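Local coordinates for HD domain protein (Enterococcus faecalis, PDB 4LRL), which probably hydrolyses deoxynucleoside triphosphates at the metal site of its HD domain, under allosteric control by bound nucleotides, at residues Glu96-Arg99 / Arg100-Ile104; Asp122-Leu125 / Ile126-Ala130; Phe244-Asn247 / Gly248-Ala251; Glu253-Ile256 / Val257-Gln261; Arg465-Ser468 / Ser469-Asn473. All coordinates share one frame; numbering follows the deposited sequence. Where two conformers were deposited one is given.

Contact 1. Residues Glu96-Arg99 / Arg100-Ile104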
loop_
_atom_site.group_PDB
_atom_site.type_symbol
_atom_site.label_atom_id
_atom_site.label_comp_id
_atom_site.label_asym_id
_atom_site.label_seq_id
_atom_site.Cartn_x
_atom_site.Cartn_y
_atom_site.Cartn_z
ATOM N N GLU C 96 12.421 -17.591 -6.143
ATOM C CA GLU C 96 11.376 -17.674 -5.127
ATOM C C GLU C 96 9.976 -17.961 -5.686
ATOM O O GLU C 96 9.265 -18.818 -5.157
ATOM C CB GLU C 96 11.351 -16.418 -4.243
ATOM C CG GLU C 96 10.248 -16.440 -3.168
ATOM C CD GLU C 96 10.385 -17.573 -2.142
ATOM O OE1 GLU C 96 9.430 -17.763 -1.356
ATOM O OE2 GLU C 96 11.436 -18.261 -2.090
ATOM N N ILE C 97 9.589 -17.238 -6.733
ATOM C CA ILE C 97 8.285 -17.438 -7.371
ATOM C C ILE C 97 8.177 -18.877 -7.892
ATOM O O ILE C 97 7.155 -19.529 -7.709
ATOM C CB ILE C 97 8.045 -16.421 -8.515
ATOM C CG1 ILE C 97 7.988 -14.979 -7.955
ATOM C CG2 ILE C 97 6.795 -16.794 -9.326
ATOM C CD1 ILE C 97 7.660 -13.897 -9.000
ATOM N N THR C 98 9.256 -19.359 -8.507
ATOM C CA THR C 98 9.349 -20.708 -9.065
ATOM C C THR C 98 9.211 -21.753 -7.957
ATOM O O THR C 98 8.539 -22.776 -8.136
ATOM C CB THR C 98 10.694 -20.899 -9.808
ATOM O OG1 THR C 98 10.772 -19.971 -10.894
ATOM C CG2 THR C 98 10.822 -22.287 -10.372
ATOM N N ARG C 99 9.834 -21.482 -6.809
ATOM C CA ARG C 99 9.729 -22.380 -5.664
ATOM C C ARG C 99 8.284 -22.443 -5.174
ATOM O O ARG C 99 7.771 -23.515 -4.860
ATOM C CB ARG C 99 10.676 -21.957 -4.542
ATOM C CG ARG C 99 10.698 -22.908 -3.359
ATOM C CD ARG C 99 11.267 -22.240 -2.117
ATOM N NE ARG C 99 10.421 -21.178 -1.577
ATOM C CZ ARG C 99 9.290 -21.356 -0.884
ATOM N NH1 ARG C 99 8.823 -22.579 -0.627
ATOM N NH2 ARG C 99 8.614 -20.293 -0.438
ATOM N N ARG C 100 7.614 -21.296 -5.138
ATOM C CA ARG C 100 6.219 -21.270 -4.688
ATOM C C ARG C 100 5.326 -22.065 -5.631
ATOM O O ARG C 100 4.438 -22.788 -5.172
ATOM C CB ARG C 100 5.726 -19.837 -4.498
ATOM C CG ARG C 100 6.394 -19.163 -3.309
ATOM C CD ARG C 100 6.049 -17.703 -3.167
ATOM N NE ARG C 100 6.948 -17.075 -2.194
ATOM C CZ ARG C 100 6.822 -15.840 -1.701
ATOM N NH1 ARG C 100 7.713 -15.393 -0.824
ATOM N NH2 ARG C 100 5.814 -15.055 -2.072
ATOM N N ILE C 101 5.592 -21.952 -6.935
ATOM C CA ILE C 101 4.821 -22.674 -7.960
ATOM C C ILE C 101 5.017 -24.189 -7.867
ATOM O O ILE C 101 4.045 -24.938 -7.904
ATOM C CB ILE C 101 5.142 -22.172 -9.406
ATOM C CG1 ILE C 101 4.820 -20.682 -9.515
ATOM C CG2 ILE C 101 4.354 -22.971 -10.453
ATOM C CD1 ILE C 101 5.201 -20.033 -10.833
ATOM N N CYS C 102 6.276 -24.619 -7.742
ATOM C CA CYS C 102 6.624 -26.025 -7.590
ATOM C C CYS C 102 5.975 -26.627 -6.351
ATOM O O CYS C 102 5.505 -27.763 -6.374
ATOM C CB CYS C 102 8.137 -26.190 -7.506
ATOM S SG CYS C 102 9.009 -25.899 -9.051
ATOM N N GLU C 103 5.958 -25.844 -5.277
ATOM C CA GLU C 103 5.353 -26.234 -4.014
ATOM C C GLU C 103 3.852 -26.489 -4.195
ATOM O O GLU C 103 3.342 -27.532 -3.790
ATOM C CB GLU C 103 5.609 -25.141 -2.969
ATOM C CG GLU C 103 5.266 -25.529 -1.552
ATOM C CD GLU C 103 6.318 -26.406 -0.881
ATOM O OE1 GLU C 103 7.511 -26.317 -1.237
ATOM O OE2 GLU C 103 5.947 -27.178 0.025
ATOM N N ILE C 104 3.170 -25.536 -4.828
ATOM C CA ILE C 104 1.745 -25.647 -5.148
ATOM C C ILE C 104 1.481 -26.818 -6.103
ATOM O O ILE C 104 0.543 -27.592 -5.907
ATOM C CB ILE C 104 1.218 -24.307 -5.742
ATOM C CG1 ILE C 104 1.149 -23.234 -4.647
ATOM C CG2 ILE C 104 -0.147 -24.472 -6.389
ATOM C CD1 ILE C 104 1.178 -21.793 -5.173
#
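A salt-bridge network on one turn of helix 87-108 joins E96 to R99 and R100, two arginines three and four residues further along. Both hold the carboxylate side-on, through NE and a terminal nitrogen, but they divide its oxygens unequally. R100 spends both nitrogens on one atom: its NE lies 2.7 Å from E96 OE1 and its NH1 3.0 Å from that same oxygen, on the anti side of the carboxylate. The guanidinium plane of R100 stands 88° to that carboxylate, yet OE1 lies at the edge of the guanidinium, near the guanidinium plane. R99 spans the two oxygens instead. Its NH2 meets E96 OE1 at 2.8 Å on the syn side, while its NE reaches E96 OE2 at 3.1 Å from above the carboxylate plane, in an almost straight bond (177°). The bend of R99 at chi3 (68°) folds its guanidinium back toward E96.

The helix belongs to the HD domain, and strand 46-52 runs beside this charged side; the backbone N of H49 also binds E96 OE2, and R100 NH1 turns to the carbonyl of H45. Three donors thus converge on OE1, which probably favours the ionised carboxylate; around it R99 NH2 and R100 NE lie 4.0 Å apart. On another side of the helix, I97 CG2 touches I101 CD1 at 3.9 Å, and I97 packs against helix 206-219.

Contact 2. Residues Asp122-Leu125 / Ile126-Ala130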
loop_
_atom_site.group_PDB
_atom_site.type_symbol
_atom_site.label_atom_id
_atom_site.label_comp_id
_atom_site.label_asym_id
_atom_site.label_seq_id
_atom_site.Cartn_x
_atom_site.Cartn_y
_atom_site.Cartn_z
ATOM N N ASP C 122 10.441 -34.645 -9.130
ATOM C CA ASP C 122 11.844 -34.909 -9.487
ATOM C C ASP C 122 12.448 -33.750 -10.296
ATOM O O ASP C 122 13.664 -33.561 -10.299
ATOM C CB ASP C 122 11.998 -36.234 -10.253
ATOM C CG ASP C 122 11.928 -37.460 -9.340
ATOM O OD1 ASP C 122 11.675 -38.578 -9.857
ATOM O OD2 ASP C 122 12.128 -37.310 -8.108
ATOM N N GLU C 123 11.589 -32.975 -10.956
ATOM C CA GLU C 123 12.010 -31.819 -11.754
ATOM C C GLU C 123 12.280 -30.562 -10.933
ATOM O O GLU C 123 12.777 -29.576 -11.467
ATOM C CB GLU C 123 10.969 -31.500 -12.833
ATOM C CG GLU C 123 10.582 -32.673 -13.730
ATOM C CD GLU C 123 11.536 -32.896 -14.900
ATOM O OE1 GLU C 123 11.066 -33.343 -15.962
ATOM O OE2 GLU C 123 12.749 -32.628 -14.763
ATOM N N ARG C 124 11.956 -30.585 -9.642
ATOM C CA ARG C 124 12.070 -29.383 -8.815
ATOM C C ARG C 124 13.462 -28.735 -8.842
ATOM O O ARG C 124 13.594 -27.531 -9.128
ATOM C CB ARG C 124 11.638 -29.642 -7.362
ATOM C CG ARG C 124 11.874 -28.424 -6.454
ATOM C CD ARG C 124 11.279 -28.563 -5.072
ATOM N NE ARG C 124 9.844 -28.807 -5.123
ATOM C CZ ARG C 124 9.012 -28.667 -4.095
ATOM N NH1 ARG C 124 7.728 -28.934 -4.256
ATOM N NH2 ARG C 124 9.454 -28.257 -2.915
ATOM N N LEU C 125 14.489 -29.527 -8.545
ATOM C CA LEU C 125 15.844 -28.992 -8.389
ATOM C C LEU C 125 16.391 -28.339 -9.659
ATOM O O LEU C 125 16.936 -27.244 -9.596
ATOM C CB LEU C 125 16.810 -30.047 -7.849
ATOM C CG LEU C 125 18.261 -29.586 -7.652
ATOM C CD1 LEU C 125 18.370 -28.299 -6.795
ATOM C CD2 LEU C 125 19.095 -30.717 -7.066
ATOM N N ILE C 126 16.233 -29.005 -10.799
ATOM C CA ILE C 126 16.628 -28.431 -12.084
ATOM C C ILE C 126 15.847 -27.151 -12.418
ATOM O O ILE C 126 16.391 -26.225 -13.023
ATOM C CB ILE C 126 16.520 -29.469 -13.253
ATOM C CG1 ILE C 126 17.093 -28.877 -14.548
ATOM C CG2 ILE C 126 15.084 -29.942 -13.452
ATOM C CD1 ILE C 126 16.989 -29.786 -15.762
ATOM N N THR C 127 14.578 -27.107 -12.017
ATOM C CA THR C 127 13.735 -25.956 -12.289
ATOM C C THR C 127 14.173 -24.759 -11.429
ATOM O O THR C 127 14.196 -23.618 -11.911
ATOM C CB THR C 127 12.241 -26.279 -12.085
ATOM O OG1 THR C 127 11.892 -27.464 -12.818
ATOM C CG2 THR C 127 11.369 -25.138 -12.576
ATOM N N LEU C 128 14.534 -25.029 -10.173
ATOM C CA LEU C 128 15.008 -23.987 -9.266
ATOM C C LEU C 128 16.357 -23.457 -9.727
ATOM O O LEU C 128 16.607 -22.249 -9.698
ATOM C CB LEU C 128 15.086 -24.506 -7.827
ATOM C CG LEU C 128 13.757 -24.864 -7.168
ATOM C CD1 LEU C 128 13.944 -25.482 -5.782
ATOM C CD2 LEU C 128 12.864 -23.639 -7.113
ATOM N N CYS C 129 17.219 -24.368 -10.173
ATOM C CA CYS C 129 18.524 -23.979 -10.690
ATOM C C CYS C 129 18.384 -23.074 -11.913
ATOM O O CYS C 129 18.948 -21.981 -11.944
ATOM C CB CYS C 129 19.375 -25.211 -10.992
ATOM S SG CYS C 129 19.941 -26.036 -9.496
ATOM N N ALA C 130 17.606 -23.514 -12.898
ATOM C CA ALA C 130 17.335 -22.687 -14.084
ATOM C C ALA C 130 16.717 -21.329 -13.747
ATOM O O ALA C 130 17.050 -20.332 -14.382
ATOM C CB ALA C 130 16.487 -23.421 -15.076
HETATM O O HOH W 1 15.711 -31.948 -10.789
#
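The carbonyl oxygen of E123 is gripped twice by T127. The hydroxyl OG1 of T127 donates to E123 O at 2.7 Å from above the carbonyl plane, and the backbone N of T127 reaches that oxygen at 3.1 Å, nearly in line with the C=O. With chi1 at -51°, OG1 sits beside the threonine's own backbone N, from where it can bend back one turn. CG2 of I126 also approaches E123 O, at 3.1 Å.

Next to E123, the aliphatic part of R124 runs alongside L128, CG of R124 being 3.7 Å from L128 CD1; its guanidinium continues to D121. L125 CD1 meets C129 SG at 3.9 Å. A water accepts from I126 N at 3.0 Å and donates to D122 O at 2.7 Å, bridging these two backbone groups at the start of helix 124-133 of the HD domain. The water thus stands in for a direct bond from I126 N to D122 O, while the hydroxyl adds a second donor to E123 O, and the OG1 of buried T127 finds its partner in the backbone four residues back.

Contact 3. Residues Phe244-Asn247 / Gly248-Ala251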
loop_
_atom_site.group_PDB
_atom_site.type_symbol
_atom_site.label_atom_id
_atom_site.label_comp_id
_atom_site.label_asym_id
_atom_site.label_seq_id
_atom_site.Cartn_x
_atom_site.Cartn_y
_atom_site.Cartn_z
ATOM N N PHE C 244 -3.906 -21.948 -16.549
ATOM C CA PHE C 244 -4.543 -21.248 -15.442
ATOM C C PHE C 244 -6.018 -21.529 -15.443
ATOM O O PHE C 244 -6.692 -21.367 -16.465
ATOM C CB PHE C 244 -4.266 -19.735 -15.519
ATOM C CG PHE C 244 -2.808 -19.412 -15.627
ATOM C CD1 PHE C 244 -2.149 -19.507 -16.859
ATOM C CD2 PHE C 244 -2.079 -19.057 -14.501
ATOM C CE1 PHE C 244 -0.796 -19.253 -16.958
ATOM C CE2 PHE C 244 -0.721 -18.788 -14.600
ATOM C CZ PHE C 244 -0.082 -18.883 -15.826
ATOM N N ALA C 245 -6.514 -21.953 -14.287
ATOM C CA ALA C 245 -7.927 -22.267 -14.125
ATOM C C ALA C 245 -8.766 -21.099 -14.633
ATOM O O ALA C 245 -8.450 -19.930 -14.355
ATOM C CB ALA C 245 -8.243 -22.573 -12.665
ATOM N N MET C 246 -9.815 -21.421 -15.390
ATOM C CA MET C 246 -10.713 -20.411 -15.969
ATOM C C MET C 246 -11.312 -19.468 -14.919
ATOM O O MET C 246 -11.604 -18.311 -15.220
ATOM C CB MET C 246 -11.822 -21.076 -16.804
ATOM C CG MET C 246 -12.668 -20.118 -17.643
ATOM S SD MET C 246 -11.740 -19.161 -18.878
ATOM C CE MET C 246 -12.924 -17.859 -19.189
ATOM N N ASN C 247 -11.480 -19.948 -13.688
ATOM C CA ASN C 247 -12.041 -19.098 -12.631
ATOM C C ASN C 247 -11.087 -17.986 -12.162
ATOM O O ASN C 247 -11.473 -17.118 -11.395
ATOM C CB ASN C 247 -12.565 -19.925 -11.447
ATOM C CG ASN C 247 -11.463 -20.658 -10.709
ATOM O OD1 ASN C 247 -10.924 -20.161 -9.727
ATOM N ND2 ASN C 247 -11.113 -21.840 -11.188
ATOM N N GLY C 248 -9.848 -18.015 -12.645
ATOM C CA GLY C 248 -8.871 -16.981 -12.334
ATOM C C GLY C 248 -8.514 -16.070 -13.494
ATOM O O GLY C 248 -7.494 -15.383 -13.447
ATOM N N MET C 249 -9.358 -16.048 -14.527
ATOM C CA MET C 249 -9.099 -15.244 -15.728
ATOM C C MET C 249 -8.815 -13.754 -15.432
ATOM O O MET C 249 -7.896 -13.170 -16.003
ATOM C CB MET C 249 -10.266 -15.356 -16.723
ATOM C CG MET C 249 -10.126 -14.362 -17.880
ATOM S SD MET C 249 -11.603 -13.991 -18.835
ATOM C CE MET C 249 -12.826 -13.546 -17.594
ATOM N N HIS C 250 -9.618 -13.146 -14.560
ATOM C CA HIS C 250 -9.463 -11.715 -14.257
ATOM C C HIS C 250 -8.094 -11.396 -13.664
ATOM O O HIS C 250 -7.516 -10.360 -13.973
ATOM C CB HIS C 250 -10.575 -11.205 -13.343
ATOM C CG HIS C 250 -11.949 -11.290 -13.945
ATOM N ND1 HIS C 250 -12.277 -10.696 -15.148
ATOM C CD2 HIS C 250 -13.081 -11.881 -13.495
ATOM C CE1 HIS C 250 -13.552 -10.924 -15.413
ATOM N NE2 HIS C 250 -14.060 -11.646 -14.430
ATOM N N ALA C 251 -7.579 -12.301 -12.834
ATOM C CA ALA C 251 -6.227 -12.188 -12.302
ATOM C C ALA C 251 -5.174 -12.304 -13.409
ATOM O O ALA C 251 -4.154 -11.628 -13.367
ATOM C CB ALA C 251 -5.989 -13.224 -11.238
HETATM O O HOH W 2 -11.502 -14.366 -12.700
#
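M246 and M249 run together, with the methyl CE of M246 4.1 Å from SD of M249. The bends at chi2 of M246 (60°) and chi3 of M249 (52°) bring these two ends into contact. The contact is a thin apolar one, thioether against methyl. CE of M249 itself lies over one face of the H250 ring, 3.4 Å above its plane and near the ring's margin.

The backbone between the methionines is turned by two i to i-3 bonds: G248 N donates to A245 O at 2.9 Å, and M249 N to M246 O at 3.3 Å. A water extends the turn, donating to N247 O at 3.0 Å and accepting from H250 N at 2.9 Å.

Further out, H250 ND1 is hydrogen-bonded to E253 OE1, a turn along the helix, and H250 packs on Q265 of a second subunit. At the other end, backbone bonds tie F244 and M246 to M413, fixing the incoming strand in its mixed sheet, while A245 and N247 rest on V234 of helix 228-234. This is a tight strand-to-helix connection: strand 241-245 passes through a short 3-10 segment at M246 and N247 to G248, the N-cap residue of helix 249-267.

Contact 4. Residues Glu253-Ile256 / Val257-Gln261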
loop_
_atom_site.group_PDB
_atom_site.type_symbol
_atom_site.label_atom_id
_atom_site.label_comp_id
_atom_site.label_asym_id
_atom_site.label_seq_id
_atom_site.Cartn_x
_atom_site.Cartn_y
_atom_site.Cartn_z
ATOM N N GLU C 253 -5.849 -11.441 -16.518
ATOM C CA GLU C 253 -6.077 -10.132 -17.128
ATOM C C GLU C 253 -5.265 -9.015 -16.488
ATOM O O GLU C 253 -4.632 -8.232 -17.200
ATOM C CB GLU C 253 -7.540 -9.738 -17.035
ATOM C CG GLU C 253 -8.444 -10.383 -18.048
ATOM C CD GLU C 253 -9.855 -9.825 -17.974
ATOM O OE1 GLU C 253 -10.195 -9.164 -16.965
ATOM O OE2 GLU C 253 -10.618 -10.046 -18.933
ATOM N N ASP C 254 -5.300 -8.947 -15.151
ATOM C CA ASP C 254 -4.539 -7.960 -14.378
ATOM C C ASP C 254 -3.046 -8.094 -14.606
ATOM O O ASP C 254 -2.316 -7.108 -14.537
ATOM C CB ASP C 254 -4.810 -8.099 -12.881
ATOM C CG ASP C 254 -6.267 -7.919 -12.527
ATOM O OD1 ASP C 254 -6.716 -8.553 -11.549
ATOM O OD2 ASP C 254 -6.967 -7.151 -13.223
ATOM N N TYR C 255 -2.581 -9.313 -14.857
ATOM C CA TYR C 255 -1.184 -9.491 -15.192
ATOM C C TYR C 255 -0.884 -8.809 -16.540
ATOM O O TYR C 255 0.085 -8.063 -16.650
ATOM C CB TYR C 255 -0.788 -10.969 -15.188
ATOM C CG TYR C 255 0.433 -11.241 -16.022
ATOM C CD1 TYR C 255 1.701 -10.909 -15.553
ATOM C CD2 TYR C 255 0.318 -11.822 -17.290
ATOM C CE1 TYR C 255 2.826 -11.148 -16.320
ATOM C CE2 TYR C 255 1.443 -12.065 -18.078
ATOM C CZ TYR C 255 2.692 -11.728 -17.585
ATOM O OH TYR C 255 3.813 -11.954 -18.340
ATOM N N ILE C 256 -1.731 -9.033 -17.545
ATOM C CA ILE C 256 -1.538 -8.394 -18.853
ATOM C C ILE C 256 -1.641 -6.863 -18.763
ATOM O O ILE C 256 -0.870 -6.143 -19.375
ATOM C CB ILE C 256 -2.501 -8.960 -19.932
ATOM C CG1 ILE C 256 -2.219 -10.448 -20.173
ATOM C CG2 ILE C 256 -2.380 -8.174 -21.241
ATOM C CD1 ILE C 256 -0.863 -10.739 -20.826
ATOM N N VAL C 257 -2.583 -6.379 -17.974
ATOM C CA VAL C 257 -2.735 -4.953 -17.743
ATOM C C VAL C 257 -1.460 -4.343 -17.145
ATOM O O VAL C 257 -0.973 -3.334 -17.645
ATOM C CB VAL C 257 -3.991 -4.667 -16.886
ATOM C CG1 VAL C 257 -4.070 -3.194 -16.479
ATOM C CG2 VAL C 257 -5.231 -5.046 -17.660
ATOM N N SER C 258 -0.911 -4.970 -16.103
ATOM C CA SER C 258 0.314 -4.484 -15.451
ATOM C C SER C 258 1.502 -4.498 -16.405
ATOM O O SER C 258 2.333 -3.570 -16.409
ATOM C CB SER C 258 0.655 -5.325 -14.223
ATOM O OG SER C 258 -0.394 -5.269 -13.267
ATOM N N ARG C 259 1.568 -5.563 -17.199
ATOM C CA ARG C 259 2.608 -5.756 -18.184
ATOM C C ARG C 259 2.611 -4.575 -19.143
ATOM O O ARG C 259 3.641 -3.932 -19.330
ATOM C CB ARG C 259 2.383 -7.070 -18.935
ATOM C CG ARG C 259 3.589 -7.581 -19.694
ATOM C CD ARG C 259 3.301 -8.930 -20.341
ATOM N NE ARG C 259 3.977 -9.084 -21.629
ATOM C CZ ARG C 259 3.972 -10.212 -22.344
ATOM N NH1 ARG C 259 3.347 -11.289 -21.883
ATOM N NH2 ARG C 259 4.609 -10.276 -23.511
ATOM N N TYR C 260 1.440 -4.263 -19.692
ATOM C CA TYR C 260 1.266 -3.181 -20.664
ATOM C C TYR C 260 1.616 -1.818 -20.066
ATOM O O TYR C 260 2.350 -1.033 -20.667
ATOM C CB TYR C 260 -0.174 -3.188 -21.206
ATOM C CG TYR C 260 -0.609 -1.935 -21.958
ATOM C CD1 TYR C 260 -0.363 -1.796 -23.314
ATOM C CD2 TYR C 260 -1.283 -0.900 -21.310
ATOM C CE1 TYR C 260 -0.759 -0.665 -24.005
ATOM C CE2 TYR C 260 -1.686 0.231 -21.996
ATOM C CZ TYR C 260 -1.421 0.342 -23.344
ATOM O OH TYR C 260 -1.818 1.467 -24.034
ATOM N N GLN C 261 1.075 -1.533 -18.881
ATOM C CA GLN C 261 1.355 -0.233 -18.247
ATOM C C GLN C 261 2.814 -0.019 -17.840
ATOM O O GLN C 261 3.321 1.103 -17.982
ATOM C CB GLN C 261 0.342 0.167 -17.155
ATOM C CG GLN C 261 0.186 -0.788 -15.998
ATOM C CD GLN C 261 -1.139 -0.611 -15.252
ATOM O OE1 GLN C 261 -1.908 0.322 -15.509
ATOM N NE2 GLN C 261 -1.411 -1.527 -14.319
#
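The Y255 ring and the R259 guanidinium, their planes 58° apart, meet obliquely one turn apart. CD of R259 lies 4.0 Å from CZ of Y255 and 3.7 Å from its OH, while R259 NH1 stays 3.6 Å from that hydroxyl. The polar ends look elsewhere: Y255 OH bonds to the carbonyl of Q203, and R259 NH2 to the carbonyl of D397 and to OE1 of Q203, so Q203 is a partner of both side chains. The Y255 ring also packs edge-to-face with F226.

Helix 249-267, part of the HD-associated region, carries all this on its side facing helix 206-219, the helix that brings D207 to the metal. On a different side, S258 OG and S258 N reach D254 O from opposite faces of its carbonyl plane, at 2.9 and 3.0 Å. With chi1 at -60° the serine hydroxyl lies beside its own backbone N, poised for this i to i-4 bond. In the conformer given, Y260 OH bonds to E253 OE1 of a second subunit.

Contact 5. Residues Arg465-Ser468 / Ser469-Asn473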
loop_
_atom_site.group_PDB
_atom_site.type_symbol
_atom_site.label_atom_id
_atom_site.label_comp_id
_atom_site.label_asym_id
_atom_site.label_seq_id
_atom_site.Cartn_x
_atom_site.Cartn_y
_atom_site.Cartn_z
ATOM N N ARG C 465 16.241 28.564 -34.266
ATOM C CA ARG C 465 14.850 28.854 -34.592
ATOM C C ARG C 465 14.358 27.981 -35.751
ATOM O O ARG C 465 13.244 27.460 -35.700
ATOM C CB ARG C 465 14.638 30.347 -34.868
ATOM C CG ARG C 465 14.720 31.217 -33.609
ATOM C CD ARG C 465 14.320 32.661 -33.880
ATOM N NE ARG C 465 15.172 33.297 -34.883
ATOM C CZ ARG C 465 16.267 33.998 -34.602
ATOM N NH1 ARG C 465 16.653 34.155 -33.343
ATOM N NH2 ARG C 465 16.979 34.541 -35.582
ATOM N N GLU C 466 15.192 27.796 -36.767
ATOM C CA GLU C 466 14.850 26.939 -37.897
ATOM C C GLU C 466 14.590 25.515 -37.410
ATOM O O GLU C 466 13.537 24.943 -37.684
ATOM C CB GLU C 466 15.952 26.977 -38.964
ATOM C CG GLU C 466 15.758 26.001 -40.133
ATOM C CD GLU C 466 14.623 26.374 -41.078
ATOM O OE1 GLU C 466 13.838 27.298 -40.772
ATOM O OE2 GLU C 466 14.513 25.730 -42.137
ATOM N N PHE C 467 15.539 24.971 -36.654
ATOM C CA PHE C 467 15.378 23.662 -36.037
ATOM C C PHE C 467 14.088 23.539 -35.211
ATOM O O PHE C 467 13.335 22.567 -35.377
ATOM C CB PHE C 467 16.593 23.310 -35.171
ATOM C CG PHE C 467 16.491 21.957 -34.535
ATOM C CD1 PHE C 467 17.074 20.847 -35.139
ATOM C CD2 PHE C 467 15.780 21.785 -33.344
ATOM C CE1 PHE C 467 16.962 19.584 -34.557
ATOM C CE2 PHE C 467 15.669 20.531 -32.752
ATOM C CZ PHE C 467 16.260 19.427 -33.356
ATOM N N SER C 468 13.841 24.522 -34.341
ATOM C CA SER C 468 12.682 24.525 -33.438
ATOM C C SER C 468 11.350 24.427 -34.165
ATOM O O SER C 468 10.417 23.805 -33.663
ATOM C CB SER C 468 12.674 25.784 -32.560
ATOM O OG SER C 468 13.851 25.875 -31.777
ATOM N N SER C 469 11.268 25.045 -35.345
ATOM C CA SER C 469 10.031 25.066 -36.133
ATOM C C SER C 469 9.614 23.674 -36.639
ATOM O O SER C 469 8.484 23.497 -37.106
ATOM C CB SER C 469 10.150 26.053 -37.297
ATOM O OG SER C 469 11.183 25.664 -38.188
ATOM N N TYR C 470 10.518 22.699 -36.520
ATOM C CA TYR C 470 10.240 21.310 -36.894
ATOM C C TYR C 470 9.780 20.423 -35.723
ATOM O O TYR C 470 9.398 19.265 -35.938
ATOM C CB TYR C 470 11.463 20.682 -37.568
ATOM C CG TYR C 470 11.671 21.161 -38.988
ATOM C CD1 TYR C 470 12.498 22.252 -39.267
ATOM C CD2 TYR C 470 11.019 20.537 -40.052
ATOM C CE1 TYR C 470 12.678 22.701 -40.572
ATOM C CE2 TYR C 470 11.192 20.973 -41.359
ATOM C CZ TYR C 470 12.024 22.053 -41.612
ATOM O OH TYR C 470 12.190 22.485 -42.906
ATOM N N ILE C 471 9.820 20.964 -34.502
ATOM C CA ILE C 471 9.435 20.216 -33.303
ATOM C C ILE C 471 8.196 20.834 -32.678
ATOM O O ILE C 471 8.243 21.951 -32.162
ATOM C CB ILE C 471 10.563 20.166 -32.234
ATOM C CG1 ILE C 471 11.897 19.702 -32.837
ATOM C CG2 ILE C 471 10.137 19.299 -31.036
ATOM C CD1 ILE C 471 11.852 18.344 -33.526
ATOM N N HIS C 472 7.097 20.086 -32.713
ATOM C CA HIS C 472 5.799 20.601 -32.320
ATOM C C HIS C 472 4.968 19.511 -31.635
ATOM O O HIS C 472 4.768 18.426 -32.193
ATOM C CB HIS C 472 5.080 21.147 -33.559
ATOM C CG HIS C 472 3.866 21.967 -33.253
ATOM N ND1 HIS C 472 3.939 23.222 -32.687
ATOM C CD2 HIS C 472 2.550 21.719 -33.453
ATOM C CE1 HIS C 472 2.718 23.707 -32.535
ATOM N NE2 HIS C 472 1.857 22.816 -32.994
ATOM N N ASN C 473 4.483 19.813 -30.430
ATOM C CA ASN C 473 3.690 18.869 -29.628
ATOM C C ASN C 473 4.407 17.527 -29.408
ATOM O O ASN C 473 3.802 16.463 -29.539
ATOM C CB ASN C 473 2.310 18.645 -30.267
ATOM C CG ASN C 473 1.454 19.893 -30.261
ATOM O OD1 ASN C 473 1.697 20.821 -29.490
ATOM N ND2 ASN C 473 0.435 19.919 -31.115
HETATM O O HOH W 3 12.176 25.120 -42.741
#
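Y470 turns the edge of its ring to E466: the carbonyl O of E466 lies 3.3 Å from CD1 of Y470, and OE2 of its carboxylate comes to 3.9 Å from CE1, in the ring plane. The carboxylate stands 84° to that ring. A water joins their polar ends, donating to E466 OE2 at 2.5 Å and lying 2.6 Å from Y470 OH; E466 OE2 is also bonded by Y370 OH of helix 361-377.

S469 turns back to the same main-chain carbonyl, its OG donating to E466 O at 2.5 Å, a short length that is uncertain at this resolution. Here chi1 is 62°, which places OG between the serine's backbone N and carbonyl carbon and within range of the preceding turn. S469 N keeps a helical bond to R465 O and adds only a weak one to E466 O.

Helix 461-468 ends here in a type I turn from S468 to I471, closed by I471 N to S468 O at 3.0 Å. Across the turn, CE2 of F467 touches CG1 of I471 at 3.9 Å, the ring also packing edge-to-face with F444. The serine hydroxyl thus binds a carbonyl near the helix end, while the water ties the E466 and Y470 side chains together just before strand 471-472 begins.

Contacts 1 and 4 are buried stretches of helix and contact 2 is a buried contact at a helix start, whereas contacts 3 and 5 lie at the surface, where a strand passes into a helix (contact 3) or a helix into a strand (contact 5). Contacts 1 and 2 belong to neighbouring helices of the HD domain and touch directly: T98 packs on T127, R99 on L128, and E103 faces R124 as a long, weak ion pair. Contacts 3 and 4 share helix 249-267, and both reach a second subunit, as does the distant contact 5. Charge dominates contact 1; hydroxyl-to-carbonyl bonds recur in contacts 2, 4 and 5; contact 3 relies on backbone bonds and two methionines.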